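Local coordinates for glutathione transferase gst1-6 (Anopheles dirus, PDB 1V2A), which probably catalyses the conjugation of glutathione to halide-bearing electrophiles, releasing the halide, as a homodimeric Delta class glutathione transferase, at residues 3-8 with 28-33; 19-24 with 187-192; 101-106 with 158-163. All blocks are in the same frame, centred on the assembly; numbering follows the deposited sequence.

Interaction 1: residues 3-8 with 28-33. With GTS (glutathione sulfonic acid), chain F.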
# COMPACT_ATOMS: atom_id res chain seq x y z
N TYR B 3 12.35 15.29 -9.36
CA TYR B 3 12.15 13.90 -9.03
C TYR B 3 13.36 13.31 -8.32
O TYR B 3 14.29 12.83 -8.96
CB TYR B 3 11.85 13.10 -10.30
CG TYR B 3 11.43 11.67 -10.05
CD1 TYR B 3 10.25 11.37 -9.37
CD2 TYR B 3 12.22 10.61 -10.50
CE1 TYR B 3 9.86 10.05 -9.15
CE2 TYR B 3 11.84 9.28 -10.28
CZ TYR B 3 10.66 9.01 -9.61
OH TYR B 3 10.27 7.71 -9.41
N TYR B 4 13.36 13.37 -6.99
CA TYR B 4 14.46 12.81 -6.22
C TYR B 4 14.34 11.31 -6.37
O TYR B 4 13.27 10.74 -6.15
CB TYR B 4 14.35 13.23 -4.76
CG TYR B 4 14.36 14.74 -4.63
CD1 TYR B 4 13.20 15.48 -4.84
CD2 TYR B 4 15.55 15.42 -4.41
CE1 TYR B 4 13.23 16.87 -4.84
CE2 TYR B 4 15.60 16.81 -4.41
CZ TYR B 4 14.44 17.53 -4.63
OH TYR B 4 14.49 18.90 -4.65
N TYR B 5 15.43 10.66 -6.76
CA TYR B 5 15.39 9.23 -7.01
C TYR B 5 16.77 8.61 -7.22
O TYR B 5 17.81 9.25 -7.05
CB TYR B 5 14.59 8.99 -8.29
CG TYR B 5 15.44 9.27 -9.50
CD1 TYR B 5 15.70 8.27 -10.42
CD2 TYR B 5 16.10 10.49 -9.64
CE1 TYR B 5 16.61 8.48 -11.46
CE2 TYR B 5 17.00 10.71 -10.67
CZ TYR B 5 17.26 9.69 -11.57
OH TYR B 5 18.21 9.86 -12.55
N SER B 6 16.73 7.35 -7.63
CA SER B 6 17.90 6.55 -7.95
C SER B 6 17.39 5.32 -8.69
O SER B 6 16.60 4.56 -8.14
CB SER B 6 18.64 6.12 -6.70
OG SER B 6 19.73 5.28 -7.05
N LEU B 7 17.86 5.12 -9.91
CA LEU B 7 17.45 3.98 -10.73
C LEU B 7 17.72 2.62 -10.09
O LEU B 7 17.23 1.60 -10.58
CB LEU B 7 18.15 4.02 -12.09
CG LEU B 7 17.57 4.99 -13.11
CD1 LEU B 7 18.37 4.91 -14.41
CD2 LEU B 7 16.11 4.64 -13.36
N ILE B 8 18.52 2.59 -9.03
CA ILE B 8 18.81 1.34 -8.36
C ILE B 8 17.62 0.97 -7.50
O ILE B 8 17.38 -0.20 -7.19
CB ILE B 8 20.08 1.44 -7.48
CG1 ILE B 8 21.32 1.65 -8.35
CG2 ILE B 8 20.27 0.15 -6.70
CD1 ILE B 8 21.33 2.94 -9.16
N LEU B 28 15.23 15.20 -13.17
CA LEU B 28 15.83 14.19 -12.30
C LEU B 28 16.84 14.74 -11.31
O LEU B 28 17.62 15.64 -11.62
CB LEU B 28 16.49 13.10 -13.15
CG LEU B 28 15.61 12.01 -13.77
CD1 LEU B 28 14.33 12.59 -14.32
CD2 LEU B 28 16.39 11.30 -14.86
N LYS B 29 16.84 14.17 -10.11
CA LYS B 29 17.76 14.59 -9.07
C LYS B 29 18.29 13.38 -8.32
O LYS B 29 17.75 12.99 -7.28
CB LYS B 29 17.06 15.55 -8.11
CG LYS B 29 16.64 16.86 -8.77
CD LYS B 29 16.18 17.87 -7.76
CE LYS B 29 16.00 19.24 -8.39
NZ LYS B 29 15.52 20.26 -7.39
N LYS B 30 19.34 12.76 -8.85
CA LYS B 30 19.91 11.59 -8.21
C LYS B 30 20.09 11.88 -6.74
O LYS B 30 20.69 12.88 -6.35
CB LYS B 30 21.25 11.20 -8.86
CG LYS B 30 21.06 10.48 -10.19
CD LYS B 30 22.36 9.99 -10.82
CE LYS B 30 22.06 9.33 -12.16
NZ LYS B 30 23.26 8.82 -12.89
N THR B 31 19.54 11.00 -5.92
CA THR B 31 19.57 11.16 -4.48
C THR B 31 20.08 9.93 -3.75
O THR B 31 19.65 8.81 -4.02
CB THR B 31 18.16 11.45 -3.95
OG1 THR B 31 17.60 12.57 -4.66
CG2 THR B 31 18.19 11.75 -2.46
N ASN B 32 21.02 10.14 -2.83
CA ASN B 32 21.55 9.05 -2.03
C ASN B 32 20.90 9.26 -0.67
O ASN B 32 21.42 9.99 0.16
CB ASN B 32 23.08 9.17 -1.90
CG ASN B 32 23.65 8.15 -0.93
OD1 ASN B 32 23.24 8.09 0.23
ND2 ASN B 32 24.60 7.36 -1.39
N VAL B 33 19.75 8.61 -0.47
CA VAL B 33 19.00 8.75 0.77
C VAL B 33 19.76 8.30 2.00
O VAL B 33 19.27 8.43 3.12
CB VAL B 33 17.66 7.98 0.71
CG1 VAL B 33 16.71 8.68 -0.21
CG2 VAL B 33 17.90 6.55 0.24
N1 GTS F . 6.77 2.81 -0.38
CA1 GTS F . 7.81 3.69 -0.82
C1 GTS F . 7.49 4.02 -2.26
O11 GTS F . 7.81 5.12 -2.67
O12 GTS F . 6.90 3.18 -2.96
CB1 GTS F . 9.13 2.98 -0.66
CG1 GTS F . 10.36 3.80 -1.08
CD1 GTS F . 11.58 3.49 -0.23
OE1 GTS F . 11.54 2.66 0.70
N2 GTS F . 12.67 4.16 -0.58
CA2 GTS F . 13.94 3.97 0.12
C2 GTS F . 14.30 5.21 0.86
O2 GTS F . 14.13 6.32 0.34
CB2 GTS F . 15.13 3.68 -0.79
SG2 GTS F . 15.11 2.17 -1.81
O1S GTS F . 14.00 2.14 -2.72
O2S GTS F . 16.32 2.18 -2.55
O3S GTS F . 15.04 1.00 -0.99
N3 GTS F . 14.81 5.01 2.07
CA3 GTS F . 15.21 6.12 2.89
C3 GTS F . 14.64 6.01 4.26
O31 GTS F . 14.95 6.91 5.03
O32 GTS F . 13.92 5.04 4.52

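Interaction 2: residues 19-24 with 187-192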
# COMPACT_ATOMS: atom_id res chain seq x y z
N ALA B 19 6.50 8.25 -16.78
CA ALA B 19 6.85 9.54 -17.37
C ALA B 19 7.11 9.43 -18.87
O ALA B 19 6.63 10.26 -19.65
CB ALA B 19 8.09 10.11 -16.67
N LYS B 20 7.86 8.40 -19.26
CA LYS B 20 8.19 8.18 -20.66
C LYS B 20 6.96 7.87 -21.49
O LYS B 20 6.81 8.36 -22.60
CB LYS B 20 9.19 7.02 -20.79
CG LYS B 20 10.47 7.20 -20.00
CD LYS B 20 11.50 6.12 -20.37
CE LYS B 20 12.73 6.22 -19.49
NZ LYS B 20 13.33 7.59 -19.49
N LYS B 21 6.08 7.05 -20.93
CA LYS B 21 4.86 6.66 -21.61
C LYS B 21 3.91 7.82 -21.89
O LYS B 21 3.17 7.77 -22.87
CB LYS B 21 4.12 5.61 -20.78
CG LYS B 21 4.10 4.20 -21.36
CD LYS B 21 3.17 4.11 -22.56
CE LYS B 21 2.96 2.66 -22.96
NZ LYS B 21 2.07 2.53 -24.14
N LEU B 22 3.93 8.85 -21.04
CA LEU B 22 3.03 10.00 -21.18
C LEU B 22 3.66 11.31 -21.63
O LEU B 22 2.99 12.35 -21.66
CB LEU B 22 2.29 10.25 -19.86
CG LEU B 22 1.51 9.11 -19.20
CD1 LEU B 22 1.08 9.56 -17.81
CD2 LEU B 22 0.30 8.73 -20.04
N GLY B 23 4.95 11.28 -21.95
CA GLY B 23 5.63 12.49 -22.41
C GLY B 23 5.81 13.58 -21.36
O GLY B 23 5.69 14.77 -21.68
N ILE B 24 6.10 13.19 -20.13
CA ILE B 24 6.28 14.17 -19.06
C ILE B 24 7.77 14.41 -18.81
O ILE B 24 8.55 13.46 -18.69
CB ILE B 24 5.65 13.71 -17.71
CG1 ILE B 24 4.18 13.32 -17.90
CG2 ILE B 24 5.71 14.84 -16.70
CD1 ILE B 24 3.53 12.81 -16.63
N GLU B 187 6.05 -2.67 -24.35
CA GLU B 187 5.17 -1.51 -24.42
C GLU B 187 5.74 -0.29 -23.70
O GLU B 187 5.15 0.79 -23.73
CB GLU B 187 3.78 -1.87 -23.89
CG GLU B 187 3.17 -3.07 -24.61
CD GLU B 187 1.69 -3.24 -24.33
OE1 GLU B 187 1.13 -4.29 -24.70
OE2 GLU B 187 1.08 -2.32 -23.74
N MET B 188 6.90 -0.45 -23.06
CA MET B 188 7.54 0.68 -22.38
C MET B 188 8.49 1.29 -23.43
O MET B 188 9.32 0.60 -24.00
CB MET B 188 8.35 0.21 -21.17
CG MET B 188 7.55 -0.49 -20.08
SD MET B 188 6.41 0.60 -19.20
CE MET B 188 4.82 0.21 -20.01
N PRO B 189 8.35 2.60 -23.69
CA PRO B 189 9.19 3.30 -24.67
C PRO B 189 10.69 3.19 -24.41
O PRO B 189 11.18 3.65 -23.37
CB PRO B 189 8.69 4.74 -24.58
CG PRO B 189 7.23 4.56 -24.22
CD PRO B 189 7.31 3.50 -23.15
N ASP B 190 11.42 2.61 -25.36
CA ASP B 190 12.87 2.43 -25.25
C ASP B 190 13.24 1.72 -23.95
O ASP B 190 14.03 2.23 -23.16
CB ASP B 190 13.59 3.78 -25.29
CG ASP B 190 13.24 4.60 -26.51
OD1 ASP B 190 13.18 4.02 -27.62
OD2 ASP B 190 13.05 5.82 -26.36
N TYR B 191 12.69 0.53 -23.74
CA TYR B 191 12.97 -0.21 -22.51
C TYR B 191 14.43 -0.64 -22.36
O TYR B 191 15.08 -0.32 -21.36
CB TYR B 191 12.09 -1.44 -22.41
CG TYR B 191 12.19 -2.11 -21.06
CD1 TYR B 191 11.67 -1.50 -19.92
CD2 TYR B 191 12.85 -3.32 -20.91
CE1 TYR B 191 11.78 -2.09 -18.67
CE2 TYR B 191 12.98 -3.92 -19.67
CZ TYR B 191 12.44 -3.31 -18.55
OH TYR B 191 12.52 -3.93 -17.32
N GLU B 192 14.93 -1.37 -23.35
CA GLU B 192 16.31 -1.86 -23.34
C GLU B 192 17.26 -0.75 -22.90
O GLU B 192 18.23 -0.99 -22.18
CB GLU B 192 16.70 -2.36 -24.73
CG GLU B 192 17.83 -3.38 -24.74
CD GLU B 192 17.44 -4.70 -24.09
OE1 GLU B 192 16.43 -5.30 -24.51
OE2 GLU B 192 18.15 -5.14 -23.15

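Interaction 3: residues 101-106 with 158-163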
# COMPACT_ATOMS: atom_id res chain seq x y z
N GLY B 101 2.16 -4.22 -0.38
CA GLY B 101 2.00 -5.03 0.81
C GLY B 101 2.13 -6.55 0.71
O GLY B 101 2.10 -7.23 1.72
N THR B 102 2.27 -7.09 -0.50
CA THR B 102 2.38 -8.53 -0.61
C THR B 102 3.64 -8.98 -1.32
O THR B 102 4.54 -9.54 -0.70
CB THR B 102 1.17 -9.15 -1.33
OG1 THR B 102 -0.02 -8.85 -0.59
CG2 THR B 102 1.32 -10.66 -1.45
N LEU B 103 3.70 -8.73 -2.63
CA LEU B 103 4.83 -9.14 -3.45
C LEU B 103 6.14 -8.43 -3.19
O LEU B 103 7.14 -9.08 -2.89
CB LEU B 103 4.47 -9.02 -4.93
CG LEU B 103 5.48 -9.55 -5.96
CD1 LEU B 103 6.06 -10.89 -5.52
CD2 LEU B 103 4.79 -9.71 -7.30
N TYR B 104 6.16 -7.11 -3.29
CA TYR B 104 7.40 -6.39 -3.08
C TYR B 104 7.86 -6.44 -1.63
O TYR B 104 9.07 -6.40 -1.34
CB TYR B 104 7.26 -4.93 -3.53
CG TYR B 104 8.60 -4.23 -3.62
CD1 TYR B 104 9.60 -4.72 -4.48
CD2 TYR B 104 8.91 -3.16 -2.79
CE1 TYR B 104 10.87 -4.15 -4.50
CE2 TYR B 104 10.19 -2.58 -2.81
CZ TYR B 104 11.16 -3.08 -3.66
OH TYR B 104 12.41 -2.53 -3.67
N LYS B 105 6.91 -6.54 -0.71
CA LYS B 105 7.22 -6.60 0.72
C LYS B 105 8.01 -7.86 1.03
O LYS B 105 8.98 -7.83 1.80
CB LYS B 105 5.93 -6.60 1.54
CG LYS B 105 6.07 -7.06 3.01
CD LYS B 105 6.74 -6.02 3.92
CE LYS B 105 8.23 -5.85 3.62
NZ LYS B 105 8.92 -4.87 4.51
N ARG B 106 7.60 -8.96 0.43
CA ARG B 106 8.25 -10.23 0.65
C ARG B 106 9.56 -10.36 -0.13
O ARG B 106 10.42 -11.15 0.23
CB ARG B 106 7.28 -11.37 0.30
CG ARG B 106 6.08 -11.42 1.25
CD ARG B 106 5.04 -12.43 0.81
NE ARG B 106 3.81 -12.30 1.59
CZ ARG B 106 2.74 -13.07 1.42
NH1 ARG B 106 2.74 -14.03 0.50
NH2 ARG B 106 1.65 -12.88 2.16
N LEU B 158 6.10 -4.48 -12.62
CA LEU B 158 7.24 -4.77 -13.48
C LEU B 158 8.50 -4.35 -12.72
O LEU B 158 9.53 -4.99 -12.83
CB LEU B 158 7.13 -3.99 -14.79
CG LEU B 158 8.43 -3.88 -15.60
CD1 LEU B 158 8.90 -5.29 -15.98
CD2 LEU B 158 8.18 -3.02 -16.83
N GLY B 159 8.40 -3.28 -11.95
CA GLY B 159 9.56 -2.85 -11.19
C GLY B 159 9.86 -3.88 -10.12
O GLY B 159 10.99 -4.30 -9.93
N THR B 160 8.81 -4.30 -9.44
CA THR B 160 8.90 -5.28 -8.37
C THR B 160 9.45 -6.63 -8.80
O THR B 160 10.28 -7.21 -8.11
CB THR B 160 7.52 -5.50 -7.75
OG1 THR B 160 7.08 -4.25 -7.18
CG2 THR B 160 7.58 -6.57 -6.67
N VAL B 161 8.99 -7.14 -9.94
CA VAL B 161 9.44 -8.44 -10.39
C VAL B 161 10.88 -8.49 -10.89
O VAL B 161 11.59 -9.45 -10.61
CB VAL B 161 8.51 -9.01 -11.48
CG1 VAL B 161 8.99 -10.38 -11.93
CG2 VAL B 161 7.09 -9.10 -10.94
N THR B 162 11.33 -7.46 -11.61
CA THR B 162 12.70 -7.47 -12.11
C THR B 162 13.69 -7.28 -10.95
O THR B 162 14.89 -7.48 -11.11
CB THR B 162 12.97 -6.37 -13.17
OG1 THR B 162 13.37 -5.16 -12.53
CG2 THR B 162 11.73 -6.11 -14.01
N ALA B 163 13.17 -6.88 -9.79
CA ALA B 163 14.00 -6.68 -8.62
C ALA B 163 14.43 -8.04 -8.08
O ALA B 163 15.36 -8.13 -7.28
CB ALA B 163 13.22 -5.92 -7.54

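Interaction 1: residues 3-8 with 28-33
Tyr4 and Lys29 both hold CG anti to the carbonyl carbon (chi1 -59° and -65°), and their side chains run side by side in one direction. Lys29 is extended beyond CG, so its CD lies 3.6 Å from CZ of Tyr4. Its NZ then donates a hydrogen bond to Tyr4 OH at 3.2 Å, while Asp2 takes the same ammonium in a salt bridge. Tyr5 adopts the crowded position, with CG between the backbone N and the carbonyl carbon (chi1 79°). This turns its ring back across Leu28, and Tyr5 CE2 comes 3.5 Å from Leu28 CB. The two backbones are neighbouring parallel strands, 2-5 and 27-30, of a beta-alpha-beta unit in the thioredoxin-like N-terminal domain. Lys29 N donates to Tyr3 O at 3.1 Å from above the carbonyl plane. Tyr5 N returns a weak bond to Lys29 O. Thr31 N donates to Tyr5 O at 2.7 Å, in the carbonyl plane, and completes the Tyr5-Lys30 bridge. Thr31 OG1 gives its proton to Lys29 O, also at 2.7 Å, and sits at the edge of the Tyr4 ring. Beyond it, Val33 CG1 packs 3.5 Å from O2 of the bound glutathione sulfonic acid.

Interaction 2: residues 19-24 with 187-192
Lys21 and Pro189 cross at about a right angle, alkyl chain against ring. Lys21 CG lies 3.7 Å from Pro189 CD. Pro189 directs its CB toward the helix, and its CG lies loosely by Lys21 CA and Lys20 O. The Lys21 chain bends at chi2 (-73°) and then runs straight. This carries CE to 3.0 Å from Glu187 O, with Met188 CE a looser neighbour of the same carbon. A methylene makes this approach, and no hydrogen bond forms between the segments. NZ ends 5.0 Å from Glu187 OE2, so the opposite charges may attract without their charged atoms meeting. The other carboxylate oxygen of Glu187, OE1, is hydrogen-bonded to Tyr144. The contact joins the last turn of helix 13-22, in the thioredoxin-like domain, to the link between helices 175-185 and 191-206 of the helical domain. Gly23, with positive phi (68°), forms a Schellman motif after helix 13-22, and Ile24 N bonds back to Ala19 O. Lys20 starts toward the proline but its chain leads away, leaving CD 3.9 Å from Pro189 O. Met188 is buried and also packs on Leu150 and Ile155.

Interaction 3: residues 101-106 with 158-163
The Tyr104 ring meets segment 158-163 along its edge. Thr160 CG2 and Ala163 CB both lie near the ring plane. The methyl of Thr160 is 3.5 Å from Tyr104 CD1, and Ala163 CB is 4.2 Å from Tyr104 CE1. The ring also touches Pro10 and Pro11 of the N-terminal domain. The guanidinium of Arg106 has Thr102 CG2 over the centre of one face. Tyr104 CG is anti to the backbone N (chi1 -167°), as is Leu103 CG (chi1 -174°). Thr160 CG2 is therefore flanked by both residues, with Leu103 CG at 3.7 Å. Leu103 CD2 goes on to Val161 CG2 at 4.3 Å, and both side chains also pack on Leu135 of helix 122-141. Thr160 OG1 lies alongside Tyr104 CB, yet its bonds are to Asp99 and to Cys156 O, so this buried hydroxyl is satisfied. No hydrogen bond joins the two segments. Their axes are 9.7 Å apart at an angle of 34°. A wider pi-type turn at 101-103 includes Leu103 and leads into Tyr104. The contact belongs to the all-helical C-terminal domain of the glutathione transferase fold, with the Tyr104 side chain about 5 Å from the bound glutathione sulfonic acid.

The three contacts cover the two domains and their junction. Interaction 1 lies in the N-terminal domain, interaction 3 in the helical domain, and interaction 2 bridges the two. Helix 13-22, whose end enters interaction 2, connects the two strands of interaction 1. The centres of interactions 1 and 2 are 18 Å apart. Interactions 2 and 3 touch directly: Tyr191 OH is 4.0 Å from Thr162 CG2, and Met188 CG is 4.2 Å from Leu158 CD2. Interactions 1 and 3 do not touch, their nearest atoms being about 7 Å apart. Both approach the ligand, through Val33 from the N-terminal domain and Tyr104 from the helical domain.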